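Local coordinates for protein botulinum neurotoxin type G (Clostridium botulinum, PDB 3MPP) that serves as the receptor-binding part of a clostridial neurotoxin, attaching the toxin to the surface of its host cell so that its light chain can be delivered, at residues A[27-32]-A[41-46]; A[349-354]-A[366-371]; A[155-160]-A[205-210]; A[99-104]-A[175-180]. The protein carries 4 engineered substitutions. One frame throughout, in Å; residues are numbered along the deposited sequence.

Interaction 1 of 4, residues A[27-32]-A[41-46]; sequences GSDVIF and KLNNSE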
loop_
_atom_site.group_PDB
_atom_site.type_symbol
_atom_site.label_atom_id
_atom_site.label_comp_id
_atom_site.label_asym_id
_atom_site.label_seq_id
_atom_site.Cartn_x
_atom_site.Cartn_y
_atom_site.Cartn_z
ATOM N N GLY A 27 6.270 -22.699 -10.849
ATOM C CA GLY A 27 5.516 -22.950 -12.060
ATOM C C GLY A 27 5.798 -21.894 -13.102
ATOM O O GLY A 27 6.418 -20.876 -12.808
ATOM N N SER A 28 5.312 -22.121 -14.314
ATOM C CA SER A 28 5.560 -21.208 -15.424
ATOM C C SER A 28 4.611 -20.003 -15.456
ATOM O O SER A 28 4.837 -19.070 -16.224
ATOM C CB SER A 28 5.451 -21.966 -16.745
ATOM O OG SER A 28 4.155 -22.513 -16.906
ATOM N N ASP A 29 3.556 -20.028 -14.637
ATOM C CA ASP A 29 2.550 -18.959 -14.646
ATOM C C ASP A 29 2.641 -18.065 -13.401
ATOM O O ASP A 29 1.635 -17.518 -12.941
ATOM C CB ASP A 29 1.131 -19.542 -14.806
ATOM C CG ASP A 29 0.064 -18.469 -15.078
ATOM O OD1 ASP A 29 0.335 -17.503 -15.827
ATOM O OD2 ASP A 29 -1.057 -18.607 -14.542
ATOM N N VAL A 30 3.850 -17.912 -12.865
ATOM C CA VAL A 30 4.090 -16.975 -11.769
ATOM C C VAL A 30 4.812 -15.737 -12.302
ATOM O O VAL A 30 5.730 -15.844 -13.106
ATOM C CB VAL A 30 4.930 -17.598 -10.631
ATOM C CG1 VAL A 30 5.193 -16.566 -9.533
ATOM C CG2 VAL A 30 4.233 -18.831 -10.046
ATOM N N ILE A 31 4.378 -14.560 -11.870
ATOM C CA ILE A 31 5.040 -13.321 -12.260
ATOM C C ILE A 31 5.873 -12.791 -11.096
ATOM O O ILE A 31 5.440 -12.777 -9.944
ATOM C CB ILE A 31 4.032 -12.243 -12.727
ATOM C CG1 ILE A 31 3.392 -12.638 -14.059
ATOM C CG2 ILE A 31 4.729 -10.898 -12.912
ATOM C CD1 ILE A 31 2.395 -13.752 -13.954
ATOM N N PHE A 32 7.082 -12.357 -11.403
ATOM C CA PHE A 32 7.976 -11.837 -10.390
ATOM C C PHE A 32 8.347 -10.417 -10.763
ATOM O O PHE A 32 8.313 -10.045 -11.931
ATOM C CB PHE A 32 9.267 -12.659 -10.325
ATOM C CG PHE A 32 9.090 -14.052 -9.780
ATOM C CD1 PHE A 32 9.058 -14.273 -8.416
ATOM C CD2 PHE A 32 8.993 -15.141 -10.637
ATOM C CE1 PHE A 32 8.908 -15.549 -7.908
ATOM C CE2 PHE A 32 8.854 -16.425 -10.142
ATOM C CZ PHE A 32 8.809 -16.632 -8.775
ATOM N N LYS A 41 3.399 -12.763 -7.990
ATOM C CA LYS A 41 1.974 -12.753 -8.270
ATOM C C LYS A 41 1.500 -14.172 -8.596
ATOM O O LYS A 41 2.013 -14.817 -9.513
ATOM C CB LYS A 41 1.711 -11.830 -9.462
ATOM C CG LYS A 41 0.245 -11.608 -9.836
ATOM C CD LYS A 41 0.226 -10.746 -11.118
ATOM C CE LYS A 41 -1.148 -10.448 -11.654
ATOM N NZ LYS A 41 -1.020 -9.612 -12.893
ATOM N N LEU A 42 0.522 -14.646 -7.837
ATOM C CA LEU A 42 -0.164 -15.904 -8.134
ATOM C C LEU A 42 -1.428 -15.629 -8.935
ATOM O O LEU A 42 -2.291 -14.870 -8.494
ATOM C CB LEU A 42 -0.536 -16.620 -6.836
ATOM C CG LEU A 42 0.604 -16.946 -5.863
ATOM C CD1 LEU A 42 0.068 -17.554 -4.583
ATOM C CD2 LEU A 42 1.609 -17.887 -6.529
ATOM N N ASN A 43 -1.522 -16.249 -10.108
ATOM C CA ASN A 43 -2.711 -16.201 -10.955
ATOM C C ASN A 43 -3.557 -17.442 -10.691
ATOM O O ASN A 43 -3.136 -18.338 -9.953
ATOM C CB ASN A 43 -2.305 -16.160 -12.437
ATOM C CG ASN A 43 -1.447 -14.940 -12.786
ATOM O OD1 ASN A 43 -0.362 -15.060 -13.371
ATOM N ND2 ASN A 43 -1.928 -13.769 -12.425
ATOM N N ASN A 44 -4.746 -17.506 -11.290
ATOM C CA ASN A 44 -5.642 -18.619 -11.018
ATOM C C ASN A 44 -5.434 -19.765 -11.998
ATOM O O ASN A 44 -6.248 -19.987 -12.889
ATOM C CB ASN A 44 -7.112 -18.186 -11.020
ATOM C CG ASN A 44 -8.017 -19.243 -10.392
ATOM O OD1 ASN A 44 -7.540 -20.293 -9.954
ATOM N ND2 ASN A 44 -9.316 -18.974 -10.348
ATOM N N SER A 45 -4.330 -20.480 -11.823
ATOM C CA SER A 45 -3.984 -21.602 -12.685
ATOM C C SER A 45 -3.097 -22.582 -11.926
ATOM O O SER A 45 -2.333 -22.180 -11.038
ATOM C CB SER A 45 -3.257 -21.099 -13.940
ATOM O OG SER A 45 -2.415 -22.096 -14.498
ATOM N N GLU A 46 -3.179 -23.854 -12.284
ATOM C CA GLU A 46 -2.335 -24.866 -11.667
ATOM C C GLU A 46 -0.865 -24.588 -11.945
ATOM O O GLU A 46 0.002 -25.024 -11.196
ATOM C CB GLU A 46 -2.695 -26.255 -12.198
ATOM C CG GLU A 46 -4.047 -26.716 -11.737
ATOM C CD GLU A 46 -4.345 -28.144 -12.152
ATOM O OE1 GLU A 46 -3.554 -28.732 -12.928
ATOM O OE2 GLU A 46 -5.381 -28.661 -11.698
#
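Asp29 and Asn43 face each other across this contact, yet a third residue joins their backbones. The hydroxyl of Ser48 bonds to both Asp29 O and Asn43 N and so bridges the two segments. Near it the Asp29 carboxylate lies against carbon, with OD2 between Ser45 CB (3.4 Å) and Asn43 CB (3.5 Å). Asp29 CG is anti to the backbone N (chi1 -170°), which turns it toward the other segment. The Asp29 and Asn43 side chains cross at about a right angle.

Direct bonding falls on the pair Ile31 and Lys41. Lys41 N donates to Ile31 O at 2.8 Å. The return bond, Ile31 N to Lys41 O, is weak at 3.3 Å. On this face the CB atoms sit side by side, Ile31 CB 4.0 Å from Lys41 CB. The rest of Lys41 runs out fully extended. Its NZ forms a salt bridge with Glu427 of the C-terminal subdomain, and the side chain also makes a cation-pi contact with Phe195.

Val30 and Leu42 use the other face. Val30 CG1 lies 3.6 Å from Lys41 O and also rests on the Phe32 ring, offset toward the rim. Leu42 packs on Phe184, Leu186 and Ile198. The arrangement is an antiparallel beta hairpin, part of the concanavalin-like jelly-roll sandwich of the N-terminal receptor-binding subdomain.

Interaction 2 of 4, residues A[349-354]-A[366-371]; sequences VLQIKK and LCEKDT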
loop_
_atom_site.group_PDB
_atom_site.type_symbol
_atom_site.label_atom_id
_atom_site.label_comp_id
_atom_site.label_asym_id
_atom_site.label_seq_id
_atom_site.Cartn_x
_atom_site.Cartn_y
_atom_site.Cartn_z
ATOM N N VAL A 349 11.176 24.228 -8.507
ATOM C CA VAL A 349 12.005 23.190 -7.894
ATOM C C VAL A 349 11.497 22.798 -6.487
ATOM O O VAL A 349 11.512 23.601 -5.536
ATOM C CB VAL A 349 13.473 23.623 -7.840
ATOM C CG1 VAL A 349 14.311 22.533 -7.190
ATOM C CG2 VAL A 349 13.976 23.955 -9.264
ATOM N N LEU A 350 11.028 21.559 -6.380
ATOM C CA LEU A 350 10.427 21.052 -5.158
ATOM C C LEU A 350 11.240 19.894 -4.592
ATOM O O LEU A 350 12.126 19.355 -5.255
ATOM C CB LEU A 350 9.017 20.530 -5.448
ATOM C CG LEU A 350 8.114 21.453 -6.256
ATOM C CD1 LEU A 350 6.775 20.754 -6.570
ATOM C CD2 LEU A 350 7.923 22.760 -5.495
ATOM N N GLN A 351 10.906 19.502 -3.366
ATOM C CA GLN A 351 11.543 18.358 -2.724
ATOM C C GLN A 351 10.481 17.503 -2.052
ATOM O O GLN A 351 9.644 18.013 -1.299
ATOM C CB GLN A 351 12.566 18.822 -1.688
ATOM C CG GLN A 351 13.649 19.723 -2.239
ATOM C CD GLN A 351 14.418 20.437 -1.140
ATOM O OE1 GLN A 351 14.913 19.809 -0.207
ATOM N NE2 GLN A 351 14.523 21.759 -1.249
ATOM N N ILE A 352 10.497 16.204 -2.343
ATOM C CA ILE A 352 9.565 15.274 -1.719
ATOM C C ILE A 352 10.219 14.696 -0.471
ATOM O O ILE A 352 11.385 14.294 -0.487
ATOM C CB ILE A 352 9.121 14.149 -2.676
ATOM C CG1 ILE A 352 8.547 14.732 -3.964
ATOM C CG2 ILE A 352 8.046 13.292 -2.039
ATOM C CD1 ILE A 352 7.747 13.716 -4.766
ATOM N N LYS A 353 9.462 14.665 0.617
ATOM C CA LYS A 353 10.030 14.327 1.908
ATOM C C LYS A 353 9.139 13.317 2.632
ATOM O O LYS A 353 7.991 13.090 2.254
ATOM C CB LYS A 353 10.159 15.589 2.766
ATOM C CG LYS A 353 10.863 16.759 2.119
ATOM C CD LYS A 353 12.374 16.595 2.089
ATOM C CE LYS A 353 12.974 16.670 3.468
ATOM N NZ LYS A 353 14.414 17.054 3.363
ATOM N N LYS A 354 9.681 12.718 3.683
ATOM C CA LYS A 354 8.884 11.910 4.599
ATOM C C LYS A 354 9.327 12.226 6.026
ATOM O O LYS A 354 10.175 11.534 6.599
ATOM C CB LYS A 354 9.057 10.416 4.310
ATOM C CG LYS A 354 7.828 9.617 4.645
ATOM C CD LYS A 354 8.143 8.141 4.826
ATOM C CE LYS A 354 8.612 7.501 3.548
ATOM N NZ LYS A 354 8.622 6.019 3.701
ATOM N N LEU A 366 7.952 19.989 -0.176
ATOM C CA LEU A 366 8.595 21.183 0.330
ATOM C C LEU A 366 9.102 22.045 -0.831
ATOM O O LEU A 366 9.464 21.531 -1.883
ATOM C CB LEU A 366 9.779 20.767 1.225
ATOM C CG LEU A 366 10.831 21.802 1.634
ATOM C CD1 LEU A 366 10.252 22.847 2.563
ATOM C CD2 LEU A 366 12.059 21.143 2.283
ATOM N N CYS A 367 9.101 23.359 -0.644
ATOM C CA CYS A 367 9.807 24.252 -1.552
ATOM C C CYS A 367 10.688 25.208 -0.763
ATOM O O CYS A 367 10.211 25.899 0.149
ATOM C CB CYS A 367 8.842 25.044 -2.434
ATOM S SG CYS A 367 9.665 26.028 -3.723
ATOM N N GLU A 368 11.972 25.233 -1.108
ATOM C CA GLU A 368 12.957 26.095 -0.457
ATOM C C GLU A 368 13.864 26.711 -1.523
ATOM O O GLU A 368 14.173 26.063 -2.514
ATOM C CB GLU A 368 13.831 25.286 0.499
ATOM C CG GLU A 368 13.185 24.885 1.806
ATOM C CD GLU A 368 14.192 24.272 2.773
ATOM O OE1 GLU A 368 15.231 23.754 2.305
ATOM O OE2 GLU A 368 13.946 24.305 4.000
ATOM N N LYS A 369 14.296 27.951 -1.319
ATOM C CA LYS A 369 15.226 28.588 -2.264
ATOM C C LYS A 369 16.012 29.750 -1.656
ATOM O O LYS A 369 15.656 30.915 -1.842
ATOM C CB LYS A 369 14.488 29.076 -3.513
ATOM C CG LYS A 369 15.390 29.614 -4.640
ATOM C CD LYS A 369 14.561 30.370 -5.684
ATOM C CE LYS A 369 15.334 30.629 -6.971
ATOM N NZ LYS A 369 16.522 31.500 -6.756
ATOM N N ASP A 370 17.059 29.437 -0.903
ATOM C CA ASP A 370 17.330 28.084 -0.449
ATOM C C ASP A 370 17.572 28.218 1.044
ATOM O O ASP A 370 17.392 27.276 1.817
ATOM C CB ASP A 370 18.549 27.493 -1.159
ATOM C CG ASP A 370 18.565 25.974 -1.121
ATOM O OD1 ASP A 370 17.763 25.388 -0.363
ATOM O OD2 ASP A 370 19.376 25.366 -1.850
ATOM N N THR A 371 17.983 29.420 1.435
ATOM C CA THR A 371 17.971 29.831 2.829
ATOM C C THR A 371 16.553 30.306 3.142
ATOM O O THR A 371 16.212 30.602 4.287
ATOM C CB THR A 371 18.975 30.973 3.083
ATOM O OG1 THR A 371 19.106 31.198 4.492
ATOM C CG2 THR A 371 18.511 32.257 2.407
HETATM O O HOH W 1 13.037 23.219 -3.194
#
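Gln351 and Leu366 form an antiparallel hydrogen-bonded pair, with the short strands 350-353 and 366-368 running at 139° to each other. The two strands make a beta hairpin of the beta-trefoil that forms the C-terminal receptor-binding subdomain. Leu366 N donates to Gln351 O at 2.8 Å in a nearly straight bond (178°). Gln351 N returns the bond to Leu366 O at 2.9 Å. The same carbonyl oxygen also takes a CA-H contact from Leu350.

The Gln351 and Leu366 side chains lie side by side and point the same way. Leu366 CD2 approaches Gln351 OE1 to 4.0 Å. Lys353 CG lies 4.2 Å from Leu366 CB. Leu366 also packs on Tyr355 and on Leu376 of strand 373-382.

Leu350 and Cys367 meet in the interior. Leu350 CD2 touches Cys367 CB at 3.9 Å. Leu350 also touches Leu310 and Phe377.

Gln351 crosses Glu368 at about a right angle, its amide plane turned 75° from the carboxylate. Glu368 OE2 is held instead by Thr373 OG1. Gln351 has two conformers, so its end is less certain than the backbone. In one of them NE2 gives a hydrogen to a bridging water at 2.9 Å. That water also accepts from Glu368 N at 3.1 Å and donates to Val349 O at 2.8 Å.

Interaction 3 of 4, residues A[155-160]-A[205-210]; sequences NANIYI and GRELNA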
loop_
_atom_site.group_PDB
_atom_site.type_symbol
_atom_site.label_atom_id
_atom_site.label_comp_id
_atom_site.label_asym_id
_atom_site.label_seq_id
_atom_site.Cartn_x
_atom_site.Cartn_y
_atom_site.Cartn_z
ATOM N N ASN A 155 -2.985 -19.993 22.150
ATOM C CA ASN A 155 -3.566 -18.841 21.478
ATOM C C ASN A 155 -3.060 -18.673 20.052
ATOM O O ASN A 155 -1.888 -18.910 19.755
ATOM C CB ASN A 155 -3.311 -17.563 22.277
ATOM C CG ASN A 155 -4.267 -17.403 23.437
ATOM O OD1 ASN A 155 -5.129 -18.249 23.666
ATOM N ND2 ASN A 155 -4.126 -16.309 24.174
ATOM N N ALA A 156 -3.966 -18.278 19.169
ATOM C CA ALA A 156 -3.595 -17.856 17.832
ATOM C C ALA A 156 -3.846 -16.362 17.744
ATOM O O ALA A 156 -4.888 -15.885 18.188
ATOM C CB ALA A 156 -4.415 -18.600 16.791
ATOM N N ASN A 157 -2.885 -15.625 17.190
ATOM C CA ASN A 157 -3.001 -14.174 17.054
ATOM C C ASN A 157 -2.786 -13.724 15.619
ATOM O O ASN A 157 -1.914 -14.248 14.924
ATOM C CB ASN A 157 -1.976 -13.464 17.940
ATOM C CG ASN A 157 -2.007 -13.944 19.382
ATOM O OD1 ASN A 157 -1.789 -15.121 19.664
ATOM N ND2 ASN A 157 -2.260 -13.026 20.300
ATOM N N ILE A 158 -3.572 -12.744 15.181
ATOM C CA ILE A 158 -3.354 -12.114 13.889
ATOM C C ILE A 158 -2.984 -10.660 14.100
ATOM O O ILE A 158 -3.729 -9.899 14.720
ATOM C CB ILE A 158 -4.596 -12.165 12.984
ATOM C CG1 ILE A 158 -4.950 -13.601 12.622
ATOM C CG2 ILE A 158 -4.356 -11.361 11.706
ATOM C CD1 ILE A 158 -5.990 -13.690 11.535
ATOM N N TYR A 159 -1.821 -10.289 13.586
ATOM C CA TYR A 159 -1.385 -8.908 13.591
ATOM C C TYR A 159 -1.523 -8.361 12.182
ATOM O O TYR A 159 -1.185 -9.041 11.227
ATOM C CB TYR A 159 0.077 -8.834 14.003
ATOM C CG TYR A 159 0.337 -9.291 15.411
ATOM C CD1 TYR A 159 0.516 -8.370 16.434
ATOM C CD2 TYR A 159 0.408 -10.641 15.720
ATOM C CE1 TYR A 159 0.762 -8.784 17.732
ATOM C CE2 TYR A 159 0.652 -11.068 17.014
ATOM C CZ TYR A 159 0.826 -10.137 18.014
ATOM O OH TYR A 159 1.068 -10.552 19.300
ATOM N N ILE A 160 -1.998 -7.127 12.058
ATOM C CA ILE A 160 -2.071 -6.471 10.761
ATOM C C ILE A 160 -1.299 -5.163 10.814
ATOM O O ILE A 160 -1.560 -4.308 11.675
ATOM C CB ILE A 160 -3.525 -6.191 10.349
ATOM C CG1 ILE A 160 -4.295 -7.509 10.195
ATOM C CG2 ILE A 160 -3.565 -5.368 9.051
ATOM C CD1 ILE A 160 -3.892 -8.322 8.971
ATOM N N GLY A 205 10.368 -19.983 13.917
ATOM C CA GLY A 205 10.219 -21.189 14.711
ATOM C C GLY A 205 9.730 -20.933 16.121
ATOM O O GLY A 205 9.776 -21.819 16.974
ATOM N N ARG A 206 9.264 -19.716 16.371
ATOM C CA ARG A 206 8.765 -19.351 17.688
ATOM C C ARG A 206 7.612 -18.370 17.566
ATOM O O ARG A 206 7.408 -17.774 16.510
ATOM C CB ARG A 206 9.891 -18.748 18.530
ATOM C CG ARG A 206 11.010 -19.734 18.822
ATOM C CD ARG A 206 12.304 -19.042 19.213
ATOM N NE ARG A 206 13.446 -19.946 19.106
ATOM C CZ ARG A 206 14.059 -20.235 17.962
ATOM N NH1 ARG A 206 13.640 -19.692 16.828
ATOM N NH2 ARG A 206 15.089 -21.068 17.949
ATOM N N GLU A 207 6.850 -18.217 18.643
ATOM C CA GLU A 207 5.796 -17.213 18.691
ATOM C C GLU A 207 6.406 -15.843 18.963
ATOM O O GLU A 207 6.876 -15.575 20.071
ATOM C CB GLU A 207 4.771 -17.550 19.777
ATOM C CG GLU A 207 3.731 -16.458 20.005
ATOM C CD GLU A 207 3.005 -16.593 21.332
ATOM O OE1 GLU A 207 3.383 -17.475 22.128
ATOM O OE2 GLU A 207 2.063 -15.813 21.585
ATOM N N LEU A 208 6.409 -14.982 17.948
ATOM C CA LEU A 208 6.887 -13.616 18.119
ATOM C C LEU A 208 5.900 -12.846 18.987
ATOM O O LEU A 208 4.686 -12.978 18.816
ATOM C CB LEU A 208 7.043 -12.914 16.763
ATOM C CG LEU A 208 8.081 -13.463 15.779
ATOM C CD1 LEU A 208 8.069 -12.665 14.482
ATOM C CD2 LEU A 208 9.471 -13.462 16.399
ATOM N N ASN A 209 6.419 -12.055 19.920
ATOM C CA ASN A 209 5.567 -11.232 20.773
ATOM C C ASN A 209 5.215 -9.893 20.124
ATOM O O ASN A 209 5.833 -9.491 19.138
ATOM C CB ASN A 209 6.209 -11.018 22.152
ATOM C CG ASN A 209 7.592 -10.380 22.071
ATOM O OD1 ASN A 209 7.831 -9.474 21.268
ATOM N ND2 ASN A 209 8.505 -10.840 22.924
ATOM N N ALA A 210 4.220 -9.211 20.686
ATOM C CA ALA A 210 3.724 -7.950 20.140
ATOM C C ALA A 210 4.823 -6.921 19.863
ATOM O O ALA A 210 4.735 -6.163 18.907
ATOM C CB ALA A 210 2.655 -7.358 21.053
HETATM O O HOH W 2 2.007 -12.992 19.636
#
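Tyr159 reaches from its strand to Ala210, the first residue of helix 210-220. The contact joins strand 156-160 of the N-terminal jelly-roll sandwich to the loop leading out of strand 195-204. The backbones stay well apart, so the tyrosine has to span the gap. Its first torsion (chi1 -64°) sets CG beside the backbone N, anti to the carbonyl carbon, and from there the ring runs to Ala210.

The close packing is at the end of the ring. Tyr159 CE1 lies 3.9 Å from Ala210 CA and 4.1 Å from Ala210 CB. The approach is oblique to the ring. Tyr159 OH lies 3.7 Å from Ala210 N, near the helix start. Val213, one turn on, and Leu164 also touch the Tyr159 side chain. Asn209 is the N-cap residue of the helix, and its OD1 accepts from Glu212 N. The loop before it is pinned by Ser68 OG, which bonds to both Arg206 O and Leu208 N.

The other side of the contact is looser. Asn157 OD1 and Glu207 OE2 come no nearer than 4.4 Å. Asp151 OD2 lies close to Glu207 OE2, and this may raise the pKa of one of them.

Water stands in for direct polar bonds between the two segments. One molecule lies 2.6 Å from Tyr159 OH and donates to Leu208 O at 2.8 Å. Its third link, to Glu207 OE2, is weak at 3.4 Å.

Interaction 4 of 4, residues A[99-104]-A[175-180]; sequences NDSGWK and RINSSN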
loop_
_atom_site.group_PDB
_atom_site.type_symbol
_atom_site.label_atom_id
_atom_site.label_comp_id
_atom_site.label_asym_id
_atom_site.label_seq_id
_atom_site.Cartn_x
_atom_site.Cartn_y
_atom_site.Cartn_z
ATOM N N ASN A 99 -1.839 -35.259 4.994
ATOM C CA ASN A 99 -2.946 -36.104 5.421
ATOM C C ASN A 99 -4.116 -35.254 5.926
ATOM O O ASN A 99 -4.727 -35.560 6.960
ATOM C CB ASN A 99 -2.493 -37.079 6.509
ATOM C CG ASN A 99 -1.312 -37.933 6.077
ATOM O OD1 ASN A 99 -1.412 -38.726 5.141
ATOM N ND2 ASN A 99 -0.190 -37.785 6.776
ATOM N N ASP A 100 -4.398 -34.173 5.204
ATOM C CA ASP A 100 -5.526 -33.293 5.509
ATOM C C ASP A 100 -5.336 -32.487 6.790
ATOM O O ASP A 100 -6.272 -31.847 7.267
ATOM C CB ASP A 100 -6.827 -34.097 5.585
ATOM C CG ASP A 100 -7.221 -34.680 4.252
ATOM O OD1 ASP A 100 -7.084 -33.968 3.238
ATOM O OD2 ASP A 100 -7.671 -35.846 4.215
ATOM N N SER A 101 -4.125 -32.514 7.338
ATOM C CA SER A 101 -3.832 -31.806 8.582
ATOM C C SER A 101 -2.615 -30.884 8.461
ATOM O O SER A 101 -1.598 -31.250 7.869
ATOM C CB SER A 101 -3.622 -32.799 9.725
ATOM O OG SER A 101 -3.158 -32.136 10.886
ATOM N N GLY A 102 -2.732 -29.687 9.034
ATOM C CA GLY A 102 -1.672 -28.696 8.988
ATOM C C GLY A 102 -2.266 -27.310 9.124
ATOM O O GLY A 102 -3.232 -27.132 9.865
ATOM N N TRP A 103 -1.705 -26.337 8.403
ATOM C CA TRP A 103 -2.252 -24.981 8.383
ATOM C C TRP A 103 -2.412 -24.433 6.974
ATOM O O TRP A 103 -1.695 -24.819 6.050
ATOM C CB TRP A 103 -1.400 -24.006 9.198
ATOM C CG TRP A 103 0.013 -23.846 8.709
ATOM C CD1 TRP A 103 1.121 -24.468 9.209
ATOM C CD2 TRP A 103 0.477 -22.995 7.648
ATOM N NE1 TRP A 103 2.240 -24.069 8.522
ATOM C CE2 TRP A 103 1.875 -23.165 7.558
ATOM C CE3 TRP A 103 -0.155 -22.118 6.756
ATOM C CZ2 TRP A 103 2.652 -22.491 6.618
ATOM C CZ3 TRP A 103 0.622 -21.442 5.821
ATOM C CH2 TRP A 103 2.009 -21.631 5.759
ATOM N N LYS A 104 -3.345 -23.504 6.825
ATOM C CA LYS A 104 -3.543 -22.844 5.546
ATOM C C LYS A 104 -3.933 -21.393 5.757
ATOM O O LYS A 104 -4.601 -21.052 6.736
ATOM C CB LYS A 104 -4.611 -23.567 4.726
ATOM C CG LYS A 104 -6.030 -23.359 5.226
ATOM C CD LYS A 104 -7.033 -24.163 4.400
ATOM C CE LYS A 104 -8.460 -23.946 4.898
ATOM N NZ LYS A 104 -9.490 -24.440 3.934
ATOM N N ARG A 175 -4.153 -33.254 17.323
ATOM C CA ARG A 175 -2.796 -33.004 16.847
ATOM C C ARG A 175 -2.789 -32.442 15.422
ATOM O O ARG A 175 -3.605 -32.834 14.585
ATOM C CB ARG A 175 -1.955 -34.283 16.929
ATOM C CG ARG A 175 -0.454 -34.045 16.870
ATOM C CD ARG A 175 0.052 -33.977 15.438
ATOM N NE ARG A 175 1.220 -33.110 15.311
ATOM C CZ ARG A 175 2.453 -33.454 15.670
ATOM N NH1 ARG A 175 2.686 -34.652 16.189
ATOM N NH2 ARG A 175 3.454 -32.596 15.516
ATOM N N ILE A 176 -1.864 -31.523 15.157
ATOM C CA ILE A 176 -1.755 -30.886 13.845
ATOM C C ILE A 176 -0.471 -31.305 13.135
ATOM O O ILE A 176 0.633 -30.999 13.595
ATOM C CB ILE A 176 -1.763 -29.344 13.949
ATOM C CG1 ILE A 176 -2.802 -28.867 14.967
ATOM C CG2 ILE A 176 -2.015 -28.720 12.578
ATOM C CD1 ILE A 176 -4.234 -29.115 14.550
ATOM N N ASN A 177 -0.624 -31.993 12.008
ATOM C CA ASN A 177 0.518 -32.450 11.216
ATOM C C ASN A 177 1.406 -31.315 10.706
ATOM O O ASN A 177 0.937 -30.195 10.470
ATOM C CB ASN A 177 0.043 -33.301 10.034
ATOM C CG ASN A 177 -0.349 -34.712 10.447
ATOM O OD1 ASN A 177 -0.259 -35.079 11.621
ATOM N ND2 ASN A 177 -0.794 -35.507 9.479
ATOM N N SER A 178 2.692 -31.616 10.544
ATOM C CA SER A 178 3.633 -30.670 9.952
ATOM C C SER A 178 4.112 -31.207 8.608
ATOM O O SER A 178 4.459 -32.381 8.490
ATOM C CB SER A 178 4.828 -30.445 10.878
ATOM O OG SER A 178 5.636 -31.606 10.951
ATOM N N SER A 179 4.127 -30.348 7.594
ATOM C CA SER A 179 4.553 -30.763 6.262
ATOM C C SER A 179 5.904 -30.160 5.871
ATOM O O SER A 179 6.273 -29.078 6.331
ATOM C CB SER A 179 3.491 -30.401 5.225
ATOM O OG SER A 179 3.846 -30.884 3.941
ATOM N N ASN A 180 6.637 -30.879 5.026
ATOM C CA ASN A 180 7.912 -30.402 4.503
ATOM C C ASN A 180 7.720 -29.393 3.377
ATOM O O ASN A 180 8.638 -28.643 3.038
ATOM C CB ASN A 180 8.755 -31.572 3.993
ATOM C CG ASN A 180 9.179 -32.513 5.100
ATOM O OD1 ASN A 180 9.624 -32.081 6.163
ATOM N ND2 ASN A 180 9.049 -33.811 4.852
#
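Asn99 meets Asn177 ND2 with its CB and its ND2. The two amide nitrogens, Asn99 ND2 and Asn177 ND2, are 3.6 Å apart. The amide planes are nearly perpendicular, 81° from each other. Asn177 ND2 bonds to the carbonyl oxygen of Lys98, the residue before Asn99. Asn99 and Asp100 both have left-handed backbone angles, consistent with a type I' turn between strands 90-98 and 103-108.

Ser101 carries the polar core of the contact. Its OG is anti to the backbone N (chi1 172°) and accepts from Asn177 N at 2.8 Å. The same hydroxyl bonds to Ile117 O. Two bonds therefore grip one buried oxygen and link three pieces of chain. The methylene groups pack beside this bond, Ser101 CB 3.7 Å from Asn177 CB. Asn177 CB also rests on the carbonyl oxygen Ser101 O at 3.4 Å.

Gly102 turns the chain with phi near 154°, a backbone shape suited to glycine. Its CA-H points to Asn177 O, 3.4 Å from CA. On the same residue, Gly102 O lies 3.4 Å from Ile176 CG2. Asn177 and Ile176 thus close over the corner.

Trp103 then turns to the interior, where its ring meets Trp114 and Phe67. The whole is a tight beta-hairpin end clasped by the loop before strand 181-187, at one end of inner strands of the concanavalin-like jelly-roll sandwich.

Overall arrangement
From the N terminus, interaction 1 comes first and closes a short hairpin loop between strands 30-33 and 39-43. Interactions 4 and 3 follow, and they cross: 99-104 opens, then 155-160, before 175-180 and 205-210 close them in turn. Interaction 4 joins a hairpin end to the loop before strand 181-187. Interaction 3 joins strand 156-160 to the exit from the jelly roll, at helix 210-220. Their centres are 19 Å apart. Interaction 2 comes last and closes another local hairpin, in the trefoil. It lies across the chain's centre from interactions 1 and 4, with centres 42 Å and 55 Å away. None of the four touches another.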